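Local coordinates for estrogen receptor (Crassostrea gigas, PDB 4N1Y), which probably acts as a constitutively active nuclear hormone receptor, regulating transcription without needing an estrogen to switch it on, at residues V185-V188 against P189-L193; H51-N54 against W55-V59. All coordinates share one frame; numbering follows the deposited sequence.

Interaction 1 (V185-V188 against P189-L193); sequences VRHV and PAVLL
Val188 and Pro189 meet where the chain winds into helix 187-215, and the proline ring settles against the carbonyls of the turn before it. From CB, which lies 3.8 Å from Arg186 O, the ring passes to CG, 3.5 Å from Val185 O, and closes at CD, which approaches both Val185 O and Arg186 O at 3.3 Å; the CB of Val188 packs on the same CD. With no N-H to offer, Pro189 breaks no pattern here, since the regular helical bonds begin with the next residue: Ala190 N to Arg186 O, then Val191 N to His187 O, and Leu192 N to Val188 O at 2.9 Å and a nearly straight 170°.

One turn apart, His187 and Val191 run side by side. The imidazole, its CG anti to the backbone N (chi1 -179°), presents a face to Val191 CG2, which stands 4.0 Å from the ring centroid in a CH-pi contact. Its NE2 is hydrogen-bonded to Glu139, which probably fixes the ring's rotation. Val188 CG1 and Leu192 CD1 make the matching apolar pair at 3.8 Å, while Val188 also reaches helix 159-180.

Arg186 turns its guanidinium to Asp171 of the second subunit in a salt bridge. Pro189 packs on Leu192 of that subunit, and Leu192 on its Pro189. A serine in place of Pro189 would probably lose the rigid ring wedged against the Val185 and Arg186 carbonyls and leave Leu192 of the second subunit with a gap beside it. Proline is at home in the first turn of alpha-helices in general; the long late helix that pairs with its copy is characteristic of the nuclear-receptor ligand-binding domain and its dimer interface.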
ATOM      1  N   VAL B 185     -21.894   5.284  -0.486  1.00 50.86           N
ATOM      2  CA  VAL B 185     -20.800   5.824  -1.286  1.00 41.62           C
ATOM      3  C   VAL B 185     -19.449   5.733  -0.622  1.00 50.62           C
ATOM      4  O   VAL B 185     -18.423   5.921  -1.280  1.00 56.73           O
ATOM      5  CB  VAL B 185     -21.027   7.280  -1.643  1.00 45.74           C
ATOM      6  CG1 VAL B 185     -22.316   7.419  -2.422  1.00 40.90           C
ATOM      7  CG2 VAL B 185     -20.988   8.157  -0.393  1.00 38.86           C
ATOM      8  N   ARG B 186     -19.437   5.479   0.683  1.00 44.68           N
ATOM      9  CA  ARG B 186     -18.177   5.421   1.394  1.00 37.56           C
ATOM     10  C   ARG B 186     -17.587   4.020   1.368  1.00 40.51           C
ATOM     11  O   ARG B 186     -16.392   3.834   1.607  1.00 49.84           O
ATOM     12  CB  ARG B 186     -18.357   5.866   2.834  1.00 41.92           C
ATOM     13  CG  ARG B 186     -18.830   7.284   3.024  1.00 42.13           C
ATOM     14  CD  ARG B 186     -19.329   7.383   4.460  1.00 49.93           C
ATOM     15  NE  ARG B 186     -19.874   8.685   4.825  1.00 56.16           N
ATOM     16  CZ  ARG B 186     -20.313   8.983   6.044  1.00 69.75           C
ATOM     17  NH1 ARG B 186     -20.276   8.062   7.001  1.00 79.26           N
ATOM     18  NH2 ARG B 186     -20.797  10.192   6.313  1.00 73.55           N
ATOM     19  N   HIS B 187     -18.413   3.035   1.049  1.00 34.25           N
ATOM     20  CA  HIS B 187     -17.997   1.647   1.205  1.00 38.88           C
ATOM     21  C   HIS B 187     -16.787   1.217   0.361  1.00 46.31           C
ATOM     22  O   HIS B 187     -15.753   0.792   0.906  1.00 46.14           O
ATOM     23  CB  HIS B 187     -19.158   0.740   0.891  1.00 33.77           C
ATOM     24  CG  HIS B 187     -18.835  -0.708   1.043  1.00 51.34           C
ATOM     25  ND1 HIS B 187     -18.775  -1.331   2.272  1.00 49.21           N
ATOM     26  CD2 HIS B 187     -18.554  -1.658   0.122  1.00 48.52           C
ATOM     27  CE1 HIS B 187     -18.485  -2.608   2.097  1.00 54.13           C
ATOM     28  NE2 HIS B 187     -18.350  -2.833   0.802  1.00 49.99           N
ATOM     29  N   VAL B 188     -16.923   1.332  -0.957  1.00 48.71           N
ATOM     30  CA  VAL B 188     -15.855   0.958  -1.876  1.00 42.75           C
ATOM     31  C   VAL B 188     -14.570   1.706  -1.563  1.00 46.51           C
ATOM     32  O   VAL B 188     -13.503   1.086  -1.498  1.00 49.25           O
ATOM     33  CB  VAL B 188     -16.255   1.201  -3.359  1.00 49.77           C
ATOM     34  CG1 VAL B 188     -15.047   1.122  -4.281  1.00 46.50           C
ATOM     35  CG2 VAL B 188     -17.305   0.224  -3.778  1.00 53.71           C
ATOM     36  N   PRO B 189     -14.650   3.037  -1.386  1.00 46.71           N
ATOM     37  CA  PRO B 189     -13.395   3.694  -1.008  1.00 38.54           C
ATOM     38  C   PRO B 189     -12.812   3.161   0.308  1.00 43.34           C
ATOM     39  O   PRO B 189     -11.607   2.898   0.341  1.00 44.23           O
ATOM     40  CB  PRO B 189     -13.793   5.163  -0.889  1.00 34.72           C
ATOM     41  CG  PRO B 189     -14.978   5.291  -1.804  1.00 37.56           C
ATOM     42  CD  PRO B 189     -15.719   4.017  -1.661  1.00 39.52           C
ATOM     43  N   ALA B 190     -13.616   3.000   1.358  1.00 40.87           N
ATOM     44  CA  ALA B 190     -13.065   2.523   2.624  1.00 29.04           C
ATOM     45  C   ALA B 190     -12.372   1.188   2.421  1.00 32.38           C
ATOM     46  O   ALA B 190     -11.255   0.979   2.904  1.00 37.78           O
ATOM     47  CB  ALA B 190     -14.142   2.386   3.670  1.00 28.25           C
ATOM     48  N   VAL B 191     -13.027   0.289   1.689  1.00 32.48           N
ATOM     49  CA  VAL B 191     -12.506  -1.066   1.524  1.00 37.38           C
ATOM     50  C   VAL B 191     -11.230  -1.059   0.704  1.00 39.93           C
ATOM     51  O   VAL B 191     -10.246  -1.707   1.058  1.00 49.81           O
ATOM     52  CB  VAL B 191     -13.532  -1.994   0.876  1.00 39.90           C
ATOM     53  CG1 VAL B 191     -12.879  -3.304   0.510  1.00 36.49           C
ATOM     54  CG2 VAL B 191     -14.685  -2.235   1.833  1.00 39.30           C
ATOM     55  N   LEU B 192     -11.222  -0.288  -0.370  1.00 26.87           N
ATOM     56  CA  LEU B 192      -9.999  -0.146  -1.140  1.00 32.45           C
ATOM     57  C   LEU B 192      -8.850   0.368  -0.265  1.00 33.35           C
ATOM     58  O   LEU B 192      -7.714  -0.067  -0.411  1.00 39.21           O
ATOM     59  CB  LEU B 192     -10.249   0.793  -2.313  1.00 38.83           C
ATOM     60  CG  LEU B 192     -11.167   0.091  -3.316  1.00 45.13           C
ATOM     61  CD1 LEU B 192     -11.310   0.893  -4.558  1.00 34.31           C
ATOM     62  CD2 LEU B 192     -10.630  -1.314  -3.622  1.00 49.87           C
ATOM     63  N   LEU B 193      -9.158   1.231   0.700  1.00 32.59           N
ATOM     64  CA  LEU B 193      -8.125   1.759   1.584  1.00 41.61           C
ATOM     65  C   LEU B 193      -7.467   0.650   2.397  1.00 40.57           C
ATOM     66  O   LEU B 193      -6.315   0.779   2.791  1.00 39.29           O
ATOM     67  CB  LEU B 193      -8.699   2.797   2.546  1.00 47.81           C
ATOM     68  CG  LEU B 193      -9.073   4.183   2.025  1.00 48.07           C
ATOM     69  CD1 LEU B 193      -9.603   5.035   3.170  1.00 51.22           C
ATOM     70  CD2 LEU B 193      -7.899   4.853   1.347  1.00 38.42           C
TER

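Interaction 2 (H51-N54 against W55-V59); sequences HLIN and WAKNV
The carbonyls of His51 and Leu52 accept the N-H groups of Trp55 and Ala56 in the last turns of helix 34-56, part of the layered all-helical fold of a nuclear-receptor ligand-binding domain. These two backbone hydrogen bonds carry the helix forward. Trp55 N reaches His51 O at 2.8 Å with a bent N-H...O angle of 144°, its donor tilted from the carbonyl plane, whereas Ala56 N meets Leu52 O almost in line with the C=O.

The indole of Trp55 makes its contacts with Leu52 through one edge. Its CG is anti to the backbone N (chi1 163°), which brings the benzo edge of the indole back along the helix, so that CE3 makes an apolar approach to Leu52 CD2 at 4.3 Å. A polar atom, Leu52 O, lies at that same edge, in the plane of the ring and 3.3 Å from CE3. Beyond the segments Leu52 packs on helix 67-89, Trp55 on Gln144 of helix 137-149, and both touch Leu19, so the pair sits in a buried seam between helices.

On another side of the helix the aliphatic chain of Lys57 meets the carbonyl and the side chain of Ile53. Lys57, extended beyond CG, lies alongside Ile53 and points the same way; its CG is 3.3 Å from Ile53 O, and its CE comes to 4.2 Å from Ile53 CG2.

A type I beta turn from Ala56 to Val59 then redirects the chain, with Val59 N hydrogen-bonded to Ala56 O. It folds the valine back over the indole, where Val59 CG2 stands 3.7 Å above the ring plane of Trp55, displaced toward the rim.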
ATOM      1  N   HIS B  51      -2.161 -23.021  -5.479  1.00 55.89           N
ATOM      2  CA  HIS B  51      -3.568 -22.754  -5.723  1.00 49.60           C
ATOM      3  C   HIS B  51      -3.817 -21.378  -6.329  1.00 51.20           C
ATOM      4  O   HIS B  51      -4.623 -21.253  -7.247  1.00 58.88           O
ATOM      5  CB  HIS B  51      -4.345 -22.904  -4.421  1.00 50.67           C
ATOM      6  CG  HIS B  51      -4.541 -24.328  -4.001  1.00 58.42           C
ATOM      7  ND1 HIS B  51      -5.352 -25.205  -4.685  1.00 62.87           N
ATOM      8  CD2 HIS B  51      -4.024 -25.028  -2.965  1.00 72.22           C
ATOM      9  CE1 HIS B  51      -5.328 -26.385  -4.088  1.00 71.55           C
ATOM     10  NE2 HIS B  51      -4.530 -26.304  -3.042  1.00 78.86           N
ATOM     11  N   LEU B  52      -3.127 -20.358  -5.820  1.00 53.78           N
ATOM     12  CA  LEU B  52      -3.248 -18.987  -6.335  1.00 49.99           C
ATOM     13  C   LEU B  52      -2.921 -18.910  -7.814  1.00 54.53           C
ATOM     14  O   LEU B  52      -3.677 -18.360  -8.613  1.00 64.52           O
ATOM     15  CB  LEU B  52      -2.302 -18.045  -5.599  1.00 47.76           C
ATOM     16  CG  LEU B  52      -2.629 -17.609  -4.183  1.00 64.41           C
ATOM     17  CD1 LEU B  52      -1.524 -16.693  -3.719  1.00 75.37           C
ATOM     18  CD2 LEU B  52      -3.963 -16.898  -4.136  1.00 59.40           C
ATOM     19  N   ILE B  53      -1.756 -19.448  -8.146  1.00 48.04           N
ATOM     20  CA  ILE B  53      -1.266 -19.550  -9.503  1.00 50.67           C
ATOM     21  C   ILE B  53      -2.290 -20.180 -10.453  1.00 70.31           C
ATOM     22  O   ILE B  53      -2.502 -19.704 -11.580  1.00 77.86           O
ATOM     23  CB  ILE B  53       0.022 -20.363  -9.494  1.00 46.35           C
ATOM     24  CG1 ILE B  53       1.070 -19.605  -8.678  1.00 49.56           C
ATOM     25  CG2 ILE B  53       0.462 -20.732 -10.921  1.00 45.25           C
ATOM     26  CD1 ILE B  53       2.322 -20.396  -8.416  1.00 52.31           C
ATOM     27  N   ASN B  54      -2.919 -21.259  -9.997  1.00 68.17           N
ATOM     28  CA  ASN B  54      -3.932 -21.936 -10.799  1.00 70.68           C
ATOM     29  C   ASN B  54      -5.164 -21.047 -10.897  1.00 66.67           C
ATOM     30  O   ASN B  54      -5.840 -20.959 -11.927  1.00 67.07           O
ATOM     31  CB  ASN B  54      -4.289 -23.286 -10.178  1.00 78.74           C
ATOM     32  CG  ASN B  54      -3.177 -24.313 -10.338  1.00 89.23           C
ATOM     33  OD1 ASN B  54      -2.240 -24.115 -11.114  1.00 94.36           O
ATOM     34  ND2 ASN B  54      -3.288 -25.428  -9.618  1.00 87.45           N
ATOM     35  N   TRP B  55      -5.424 -20.370  -9.795  1.00 59.04           N
ATOM     36  CA  TRP B  55      -6.555 -19.490  -9.679  1.00 55.46           C
ATOM     37  C   TRP B  55      -6.409 -18.260 -10.559  1.00 58.18           C
ATOM     38  O   TRP B  55      -7.363 -17.843 -11.211  1.00 67.34           O
ATOM     39  CB  TRP B  55      -6.711 -19.081  -8.219  1.00 53.40           C
ATOM     40  CG  TRP B  55      -7.560 -17.913  -8.046  1.00 44.89           C
ATOM     41  CD1 TRP B  55      -8.916 -17.880  -8.006  1.00 49.55           C
ATOM     42  CD2 TRP B  55      -7.112 -16.569  -7.939  1.00 38.57           C
ATOM     43  NE1 TRP B  55      -9.347 -16.591  -7.850  1.00 56.15           N
ATOM     44  CE2 TRP B  55      -8.258 -15.763  -7.809  1.00 41.58           C
ATOM     45  CE3 TRP B  55      -5.849 -15.968  -7.927  1.00 38.82           C
ATOM     46  CZ2 TRP B  55      -8.183 -14.378  -7.671  1.00 33.93           C
ATOM     47  CZ3 TRP B  55      -5.774 -14.589  -7.788  1.00 41.54           C
ATOM     48  CH2 TRP B  55      -6.943 -13.808  -7.663  1.00 36.29           C
ATOM     49  N   ALA B  56      -5.212 -17.686 -10.579  1.00 52.52           N
ATOM     50  CA  ALA B  56      -4.947 -16.476 -11.352  1.00 53.73           C
ATOM     51  C   ALA B  56      -5.309 -16.658 -12.821  1.00 58.86           C
ATOM     52  O   ALA B  56      -5.917 -15.781 -13.449  1.00 53.14           O
ATOM     53  CB  ALA B  56      -3.496 -16.075 -11.222  1.00 50.55           C
ATOM     54  N   LYS B  57      -4.965 -17.822 -13.354  1.00 57.31           N
ATOM     55  CA  LYS B  57      -5.167 -18.092 -14.766  1.00 63.81           C
ATOM     56  C   LYS B  57      -6.664 -18.081 -15.087  1.00 67.94           C
ATOM     57  O   LYS B  57      -7.073 -17.978 -16.252  1.00 68.49           O
ATOM     58  CB  LYS B  57      -4.495 -19.415 -15.136  1.00 54.88           C
ATOM     59  CG  LYS B  57      -3.000 -19.343 -14.853  1.00 61.64           C
ATOM     60  CD  LYS B  57      -2.242 -20.602 -15.212  1.00 67.48           C
ATOM     61  CE  LYS B  57      -0.763 -20.406 -14.903  1.00 70.86           C
ATOM     62  NZ  LYS B  57       0.049 -21.629 -15.136  1.00 77.04           N
ATOM     63  N   ASN B  58      -7.481 -18.129 -14.038  1.00 60.89           N
ATOM     64  CA  ASN B  58      -8.921 -18.059 -14.210  1.00 57.04           C
ATOM     65  C   ASN B  58      -9.432 -16.635 -14.157  1.00 53.32           C
ATOM     66  O   ASN B  58     -10.574 -16.388 -14.522  1.00 58.08           O
ATOM     67  CB  ASN B  58      -9.646 -18.876 -13.140  1.00 57.88           C
ATOM     68  CG  ASN B  58      -9.491 -20.360 -13.334  1.00 75.61           C
ATOM     69  OD1 ASN B  58      -8.381 -20.876 -13.439  1.00 87.07           O
ATOM     70  ND2 ASN B  58     -10.613 -21.058 -13.405  1.00 84.36           N
ATOM     71  N   VAL B  59      -8.607 -15.696 -13.700  1.00 49.90           N
ATOM     72  CA  VAL B  59      -9.050 -14.308 -13.686  1.00 51.00           C
ATOM     73  C   VAL B  59      -9.137 -13.819 -15.126  1.00 59.17           C
ATOM     74  O   VAL B  59      -8.140 -13.800 -15.840  1.00 56.77           O
ATOM     75  CB  VAL B  59      -8.142 -13.428 -12.842  1.00 50.55           C
ATOM     76  CG1 VAL B  59      -8.644 -12.002 -12.860  1.00 55.31           C
ATOM     77  CG2 VAL B  59      -8.106 -13.958 -11.398  1.00 43.27           C
TER

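In the fold
From the N terminus the chain first meets interaction 2, at the end of helix 34-56 and in the turn that follows; only after helices 67-89 through 159-180 does it reach interaction 1, at the beginning of helix 187-215. Each is local to continuous chain and closes no long loop, and the two lie in series without nesting or crossing. The centres of interaction 1 and interaction 2 are about 26 Å apart. The nearest atoms of interaction 1 and interaction 2 are about 14 Å apart, too far to touch. Helix 137-149 relates them: residues 51-59 pack on its later part, while His187 of interaction 1 bonds to Glu139 near its start. Interaction 2 belongs to packing within the subunit; interaction 1 also faces the second subunit.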